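Side-chain contacts in biofilm-associated surface protein (Staphylococcus aureus, PDB 7C7U), which probably serves as a cell wall-anchored, calcium-binding adhesin that promotes biofilm formation and whose amyloid-forming behaviour is modulated like a switch: residues Y70-K75 with D123-G128; V196-N201 with Y367-K372. All coordinates share one frame; numbering follows the deposited sequence.

Contact 1: Y70-K75 with D123-G128; sequences YKIDLK and DGLFGG
Ile72 meets Leu125 and Phe126 through a single methyl group, CD1, and so illustrates how one branched residue can tie a strand to a loop. Along strand 70-76, Lys71 comes first and turns to the other side of the sheet, where its NZ is hydrogen-bonded to Asn117 OD1. The Ile72 side chain points toward the loop: CG1 lies anti to the carbonyl carbon (chi1 -66°), and an extended second torsion (171°) carries CD1 out to it. Ile72 CD1 sits 3.3 Å from Phe126 CE2 and 3.6 Å from Phe126 CD2, a tight approach made obliquely to the ring, with the two side chains crossing at about a right angle. The same methyl rests 3.8 Å from Leu125 CB and 3.9 Å from Leu125 CD1. The setting is a buried spot beside a mixed, mainly antiparallel sheet, in which strand 70-76 pairs with strands 113-117 and 163-171 while Leu57 of strand 52-61 touches both Ile72 and Leu125. Leu125 CB also lies over the centre of the Phe126 ring, 4.1 Å above its plane. Asp73 points, like Lys71, to the opposite side of the strand from Ile72; its OD2 makes a long, weak ion pair with Arg170 NE.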
loop_
_atom_site.group_PDB
_atom_site.type_symbol
_atom_site.label_atom_id
_atom_site.label_comp_id
_atom_site.label_asym_id
_atom_site.label_seq_id
_atom_site.Cartn_x
_atom_site.Cartn_y
_atom_site.Cartn_z
ATOM N N TYR A 70 -4.608 18.780 9.418
ATOM C CA TYR A 70 -5.323 18.027 8.398
ATOM C C TYR A 70 -5.510 18.881 7.153
ATOM O O TYR A 70 -5.970 20.026 7.234
ATOM C CB TYR A 70 -6.662 17.530 8.936
ATOM C CG TYR A 70 -6.489 16.479 10.004
ATOM C CD1 TYR A 70 -5.975 15.237 9.690
ATOM C CD2 TYR A 70 -6.817 16.740 11.330
ATOM C CE1 TYR A 70 -5.802 14.273 10.654
ATOM C CE2 TYR A 70 -6.643 15.771 12.316
ATOM C CZ TYR A 70 -6.138 14.541 11.966
ATOM O OH TYR A 70 -5.952 13.563 12.915
ATOM N N LYS A 71 -5.167 18.310 6.003
ATOM C CA LYS A 71 -5.137 19.011 4.732
ATOM C C LYS A 71 -6.128 18.387 3.760
ATOM O O LYS A 71 -6.507 17.224 3.889
ATOM C CB LYS A 71 -3.735 18.959 4.112
ATOM C CG LYS A 71 -2.595 19.265 5.080
ATOM C CD LYS A 71 -2.236 20.736 4.990
ATOM C CE LYS A 71 -1.229 21.137 6.051
ATOM N NZ LYS A 71 -1.215 22.622 6.227
ATOM N N ILE A 72 -6.537 19.173 2.773
ATOM C CA ILE A 72 -7.343 18.677 1.664
ATOM C C ILE A 72 -6.401 18.412 0.496
ATOM O O ILE A 72 -5.637 19.294 0.092
ATOM C CB ILE A 72 -8.442 19.680 1.290
ATOM C CG1 ILE A 72 -9.447 19.803 2.436
ATOM C CG2 ILE A 72 -9.136 19.276 0.001
ATOM C CD1 ILE A 72 -10.424 20.938 2.205
ATOM N N ASP A 73 -6.424 17.190 -0.025
ATOM C CA ASP A 73 -5.548 16.799 -1.123
ATOM C C ASP A 73 -6.376 16.446 -2.342
ATOM O O ASP A 73 -7.310 15.640 -2.254
ATOM C CB ASP A 73 -4.646 15.615 -0.753
ATOM C CG ASP A 73 -3.414 16.059 -0.033
ATOM O OD1 ASP A 73 -3.423 17.224 0.402
ATOM O OD2 ASP A 73 -2.428 15.290 0.066
ATOM N N LEU A 74 -6.026 17.053 -3.466
ATOM C CA LEU A 74 -6.649 16.784 -4.750
ATOM C C LEU A 74 -5.594 16.226 -5.687
ATOM O O LEU A 74 -4.614 16.911 -5.994
ATOM C CB LEU A 74 -7.254 18.049 -5.334
ATOM C CG LEU A 74 -7.819 17.932 -6.740
ATOM C CD1 LEU A 74 -8.886 16.865 -6.795
ATOM C CD2 LEU A 74 -8.427 19.290 -7.144
ATOM N N LYS A 75 -5.818 15.010 -6.171
ATOM C CA LYS A 75 -4.870 14.318 -7.042
ATOM C C LYS A 75 -5.497 14.126 -8.411
ATOM O O LYS A 75 -6.562 13.514 -8.521
ATOM C CB LYS A 75 -4.479 12.968 -6.450
ATOM C CG LYS A 75 -3.609 12.126 -7.363
ATOM C CD LYS A 75 -3.098 10.877 -6.650
ATOM C CE LYS A 75 -2.535 9.887 -7.656
ATOM N NZ LYS A 75 -1.435 10.449 -8.512
ATOM N N ASP A 123 -7.068 29.388 7.123
ATOM C CA ASP A 123 -6.819 29.615 5.697
ATOM C C ASP A 123 -7.139 28.363 4.874
ATOM O O ASP A 123 -6.450 28.026 3.905
ATOM C CB ASP A 123 -5.380 30.079 5.456
ATOM C CG ASP A 123 -5.159 30.570 4.043
ATOM O OD1 ASP A 123 -5.965 31.392 3.563
ATOM O OD2 ASP A 123 -4.182 30.115 3.409
ATOM N N GLY A 124 -8.205 27.672 5.252
ATOM C CA GLY A 124 -8.613 26.488 4.532
ATOM C C GLY A 124 -9.926 26.634 3.800
ATOM O O GLY A 124 -10.297 27.732 3.374
ATOM N N LEU A 125 -10.660 25.531 3.655
ATOM C CA LEU A 125 -11.834 25.557 2.798
ATOM C C LEU A 125 -13.165 25.398 3.524
ATOM O O LEU A 125 -14.183 25.863 3.003
ATOM C CB LEU A 125 -11.725 24.471 1.713
ATOM C CG LEU A 125 -10.775 24.771 0.545
ATOM C CD1 LEU A 125 -10.863 23.684 -0.529
ATOM C CD2 LEU A 125 -11.050 26.134 -0.059
ATOM N N PHE A 126 -13.203 24.773 4.696
ATOM C CA PHE A 126 -14.478 24.407 5.292
ATOM C C PHE A 126 -14.635 24.997 6.690
ATOM O O PHE A 126 -13.686 25.026 7.480
ATOM C CB PHE A 126 -14.638 22.891 5.326
ATOM C CG PHE A 126 -14.656 22.254 3.965
ATOM C CD1 PHE A 126 -15.630 22.593 3.039
ATOM C CD2 PHE A 126 -13.710 21.322 3.613
ATOM C CE1 PHE A 126 -15.654 22.015 1.782
ATOM C CE2 PHE A 126 -13.734 20.738 2.358
ATOM C CZ PHE A 126 -14.703 21.087 1.441
ATOM N N GLY A 127 -15.855 25.454 6.983
ATOM C CA GLY A 127 -16.218 25.944 8.293
ATOM C C GLY A 127 -16.631 27.400 8.249
ATOM O O GLY A 127 -16.931 27.935 7.177
ATOM N N GLY A 128 -16.671 28.053 9.416
ATOM C CA GLY A 128 -16.913 29.480 9.487
ATOM C C GLY A 128 -15.607 30.253 9.538
ATOM O O GLY A 128 -14.517 29.685 9.623
#

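Contact 2: V196-N201 with Y367-K372; sequences VNLENN and YLTDSK
Leu198, near the end of helix 193-199, lays its CD1 methyl over one face of the Tyr367 ring, a compact example of a CH-pi contact between a helix and a strand. The methyl stands 3.8 Å from the ring centroid and 29° off the normal. It is displaced toward the phenol end: Leu198 CD1 is 3.4 Å from Tyr367 CZ and 3.6 Å from Tyr367 OH. The ring is offered to the helix because Tyr367 CG lies between its own backbone N and carbonyl carbon (chi1 56°). Leu198 CD2, the second branch, reaches across to Thr369 CG2 at a looser 4.2 Å, and that methyl in turn lies in the plane of the Tyr367 ring at its edge. Thr369 keeps its polar branch for Asn254, whose ND2 is hydrogen-bonded to Thr369 OG1. Strand 359-369 is an inner strand of a four-stranded antiparallel sheet, and Leu198 of the helix packs against its last residues.

Beyond this apolar patch the two segments part, and water takes over. Asn201 ND2 donates to a water at 3.1 Å, which passes on only a weak bond to Lys372 O. An Asx turn shapes the strand's exit: Lys372 N meets Asp370 OD1 at 2.8 Å, from 49° out of the carboxylate plane, while Asp370 OD2 is hydrogen-bonded to Ser203 OG. Since the direct touch between the segments is all carbon against carbon or ring, apart from the methyl near the phenol oxygen, their fit probably rests on the shape of the partly buried methyl-ring packing, with directional bonding left to the margin.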
loop_
_atom_site.group_PDB
_atom_site.type_symbol
_atom_site.label_atom_id
_atom_site.label_comp_id
_atom_site.label_asym_id
_atom_site.label_seq_id
_atom_site.Cartn_x
_atom_site.Cartn_y
_atom_site.Cartn_z
ATOM N N VAL A 196 -23.157 10.492 -20.091
ATOM C CA VAL A 196 -23.467 11.842 -20.561
ATOM C C VAL A 196 -24.937 11.952 -20.957
ATOM O O VAL A 196 -25.606 12.952 -20.648
ATOM C CB VAL A 196 -22.536 12.226 -21.731
ATOM C CG1 VAL A 196 -23.114 13.417 -22.535
ATOM C CG2 VAL A 196 -21.152 12.553 -21.216
ATOM N N ASN A 197 -25.471 10.929 -21.640
ATOM C CA ASN A 197 -26.891 10.948 -21.990
ATOM C C ASN A 197 -27.770 10.943 -20.745
ATOM O O ASN A 197 -28.866 11.523 -20.745
ATOM C CB ASN A 197 -27.240 9.761 -22.889
ATOM C CG ASN A 197 -26.609 9.865 -24.270
ATOM O OD1 ASN A 197 -26.003 10.881 -24.611
ATOM N ND2 ASN A 197 -26.743 8.810 -25.070
ATOM N N LEU A 198 -27.332 10.247 -19.694
ATOM C CA LEU A 198 -28.088 10.231 -18.448
ATOM C C LEU A 198 -28.105 11.612 -17.809
ATOM O O LEU A 198 -29.171 12.118 -17.420
ATOM C CB LEU A 198 -27.491 9.183 -17.489
ATOM C CG LEU A 198 -27.947 7.744 -17.744
ATOM C CD1 LEU A 198 -26.882 6.745 -17.240
ATOM C CD2 LEU A 198 -29.293 7.491 -17.057
ATOM N N GLU A 199 -26.927 12.247 -17.709
ATOM C CA GLU A 199 -26.838 13.605 -17.177
ATOM C C GLU A 199 -27.682 14.588 -17.974
ATOM O O GLU A 199 -28.112 15.624 -17.436
ATOM C CB GLU A 199 -25.394 14.082 -17.194
ATOM C CG GLU A 199 -24.527 13.442 -16.134
ATOM C CD GLU A 199 -24.379 14.341 -14.932
ATOM O OE1 GLU A 199 -24.000 15.526 -15.128
ATOM O OE2 GLU A 199 -24.662 13.875 -13.803
ATOM N N ASN A 200 -27.905 14.294 -19.251
ATOM C CA ASN A 200 -28.695 15.157 -20.114
ATOM C C ASN A 200 -30.169 14.738 -20.197
ATOM O O ASN A 200 -30.919 15.312 -20.988
ATOM C CB ASN A 200 -28.035 15.215 -21.497
ATOM C CG ASN A 200 -26.779 16.077 -21.491
ATOM O OD1 ASN A 200 -26.732 17.090 -20.799
ATOM N ND2 ASN A 200 -25.754 15.678 -22.246
ATOM N N ASN A 201 -30.615 13.783 -19.378
ATOM C CA ASN A 201 -32.029 13.386 -19.355
ATOM C C ASN A 201 -32.516 13.240 -17.914
ATOM O O ASN A 201 -33.101 12.229 -17.532
ATOM C CB ASN A 201 -32.244 12.102 -20.154
ATOM C CG ASN A 201 -33.687 11.603 -20.110
ATOM O OD1 ASN A 201 -34.637 12.395 -20.158
ATOM N ND2 ASN A 201 -33.856 10.279 -19.985
ATOM N N TYR A 367 -25.784 5.058 -9.961
ATOM C CA TYR A 367 -26.779 6.127 -10.111
ATOM C C TYR A 367 -28.167 5.542 -9.908
ATOM O O TYR A 367 -28.385 4.338 -10.064
ATOM C CB TYR A 367 -26.681 6.833 -11.486
ATOM C CG TYR A 367 -26.803 5.913 -12.688
ATOM C CD1 TYR A 367 -25.690 5.190 -13.164
ATOM C CD2 TYR A 367 -28.007 5.766 -13.357
ATOM C CE1 TYR A 367 -25.807 4.356 -14.263
ATOM C CE2 TYR A 367 -28.132 4.928 -14.452
ATOM C CZ TYR A 367 -27.021 4.234 -14.904
ATOM O OH TYR A 367 -27.151 3.394 -15.983
ATOM N N LEU A 368 -29.106 6.419 -9.541
ATOM C CA LEU A 368 -30.512 6.083 -9.404
ATOM C C LEU A 368 -31.269 6.577 -10.632
ATOM O O LEU A 368 -30.966 7.639 -11.183
ATOM C CB LEU A 368 -31.118 6.723 -8.135
ATOM C CG LEU A 368 -30.605 6.122 -6.815
ATOM C CD1 LEU A 368 -30.795 7.069 -5.632
ATOM C CD2 LEU A 368 -31.345 4.808 -6.593
ATOM N N THR A 369 -32.284 5.818 -11.032
ATOM C CA THR A 369 -33.148 6.205 -12.141
ATOM C C THR A 369 -34.596 6.092 -11.705
ATOM O O THR A 369 -34.935 5.292 -10.833
ATOM C CB THR A 369 -32.966 5.321 -13.392
ATOM O OG1 THR A 369 -33.043 3.939 -13.005
ATOM C CG2 THR A 369 -31.640 5.622 -14.108
ATOM N N ASP A 370 -35.465 6.896 -12.323
ATOM C CA ASP A 370 -36.877 6.735 -12.016
ATOM C C ASP A 370 -37.426 5.541 -12.797
ATOM O O ASP A 370 -36.702 4.868 -13.544
ATOM C CB ASP A 370 -37.652 8.037 -12.288
ATOM C CG ASP A 370 -37.715 8.429 -13.765
ATOM O OD1 ASP A 370 -37.451 7.597 -14.649
ATOM O OD2 ASP A 370 -38.073 9.610 -14.041
ATOM N N SER A 371 -38.737 5.296 -12.661
ATOM C CA SER A 371 -39.348 4.141 -13.320
ATOM C C SER A 371 -39.360 4.251 -14.841
ATOM O O SER A 371 -39.708 3.273 -15.507
ATOM C CB SER A 371 -40.774 3.921 -12.802
ATOM O OG SER A 371 -41.599 5.060 -12.996
ATOM N N LYS A 372 -38.977 5.391 -15.414
ATOM C CA LYS A 372 -38.840 5.519 -16.860
ATOM C C LYS A 372 -37.381 5.521 -17.318
ATOM O O LYS A 372 -37.109 5.764 -18.498
ATOM C CB LYS A 372 -39.551 6.789 -17.339
ATOM C CG LYS A 372 -41.006 6.909 -16.865
ATOM C CD LYS A 372 -41.728 8.053 -17.580
ATOM C CE LYS A 372 -43.247 8.028 -17.328
ATOM N NZ LYS A 372 -43.561 8.104 -15.865
HETATM O O HOH W 1 -36.499 8.730 -19.865
#

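In the fold
Contacts 1 and 2 follow one another along the chain, the first closing before the second opens. Their centres lie 32 Å apart and their nearest atoms about 17 Å, so they do not touch. Contact 1 belongs to the buried packing of the N-terminal mixed sheet; contact 2 brings the helix that follows that sheet against a later, separate one. Of the two strands, that of contact 1 leads straight into a calcium site: strand 70-76 is followed at once by Asp77, which binds the ion with Asn161, Lys162 and Asn164. The strand of contact 2 has an antiparallel neighbour, 381-388, that leads back to Asp389, first of the residues that, with Glu509, hold four further calcium ions. Neither contact includes a calcium ligand.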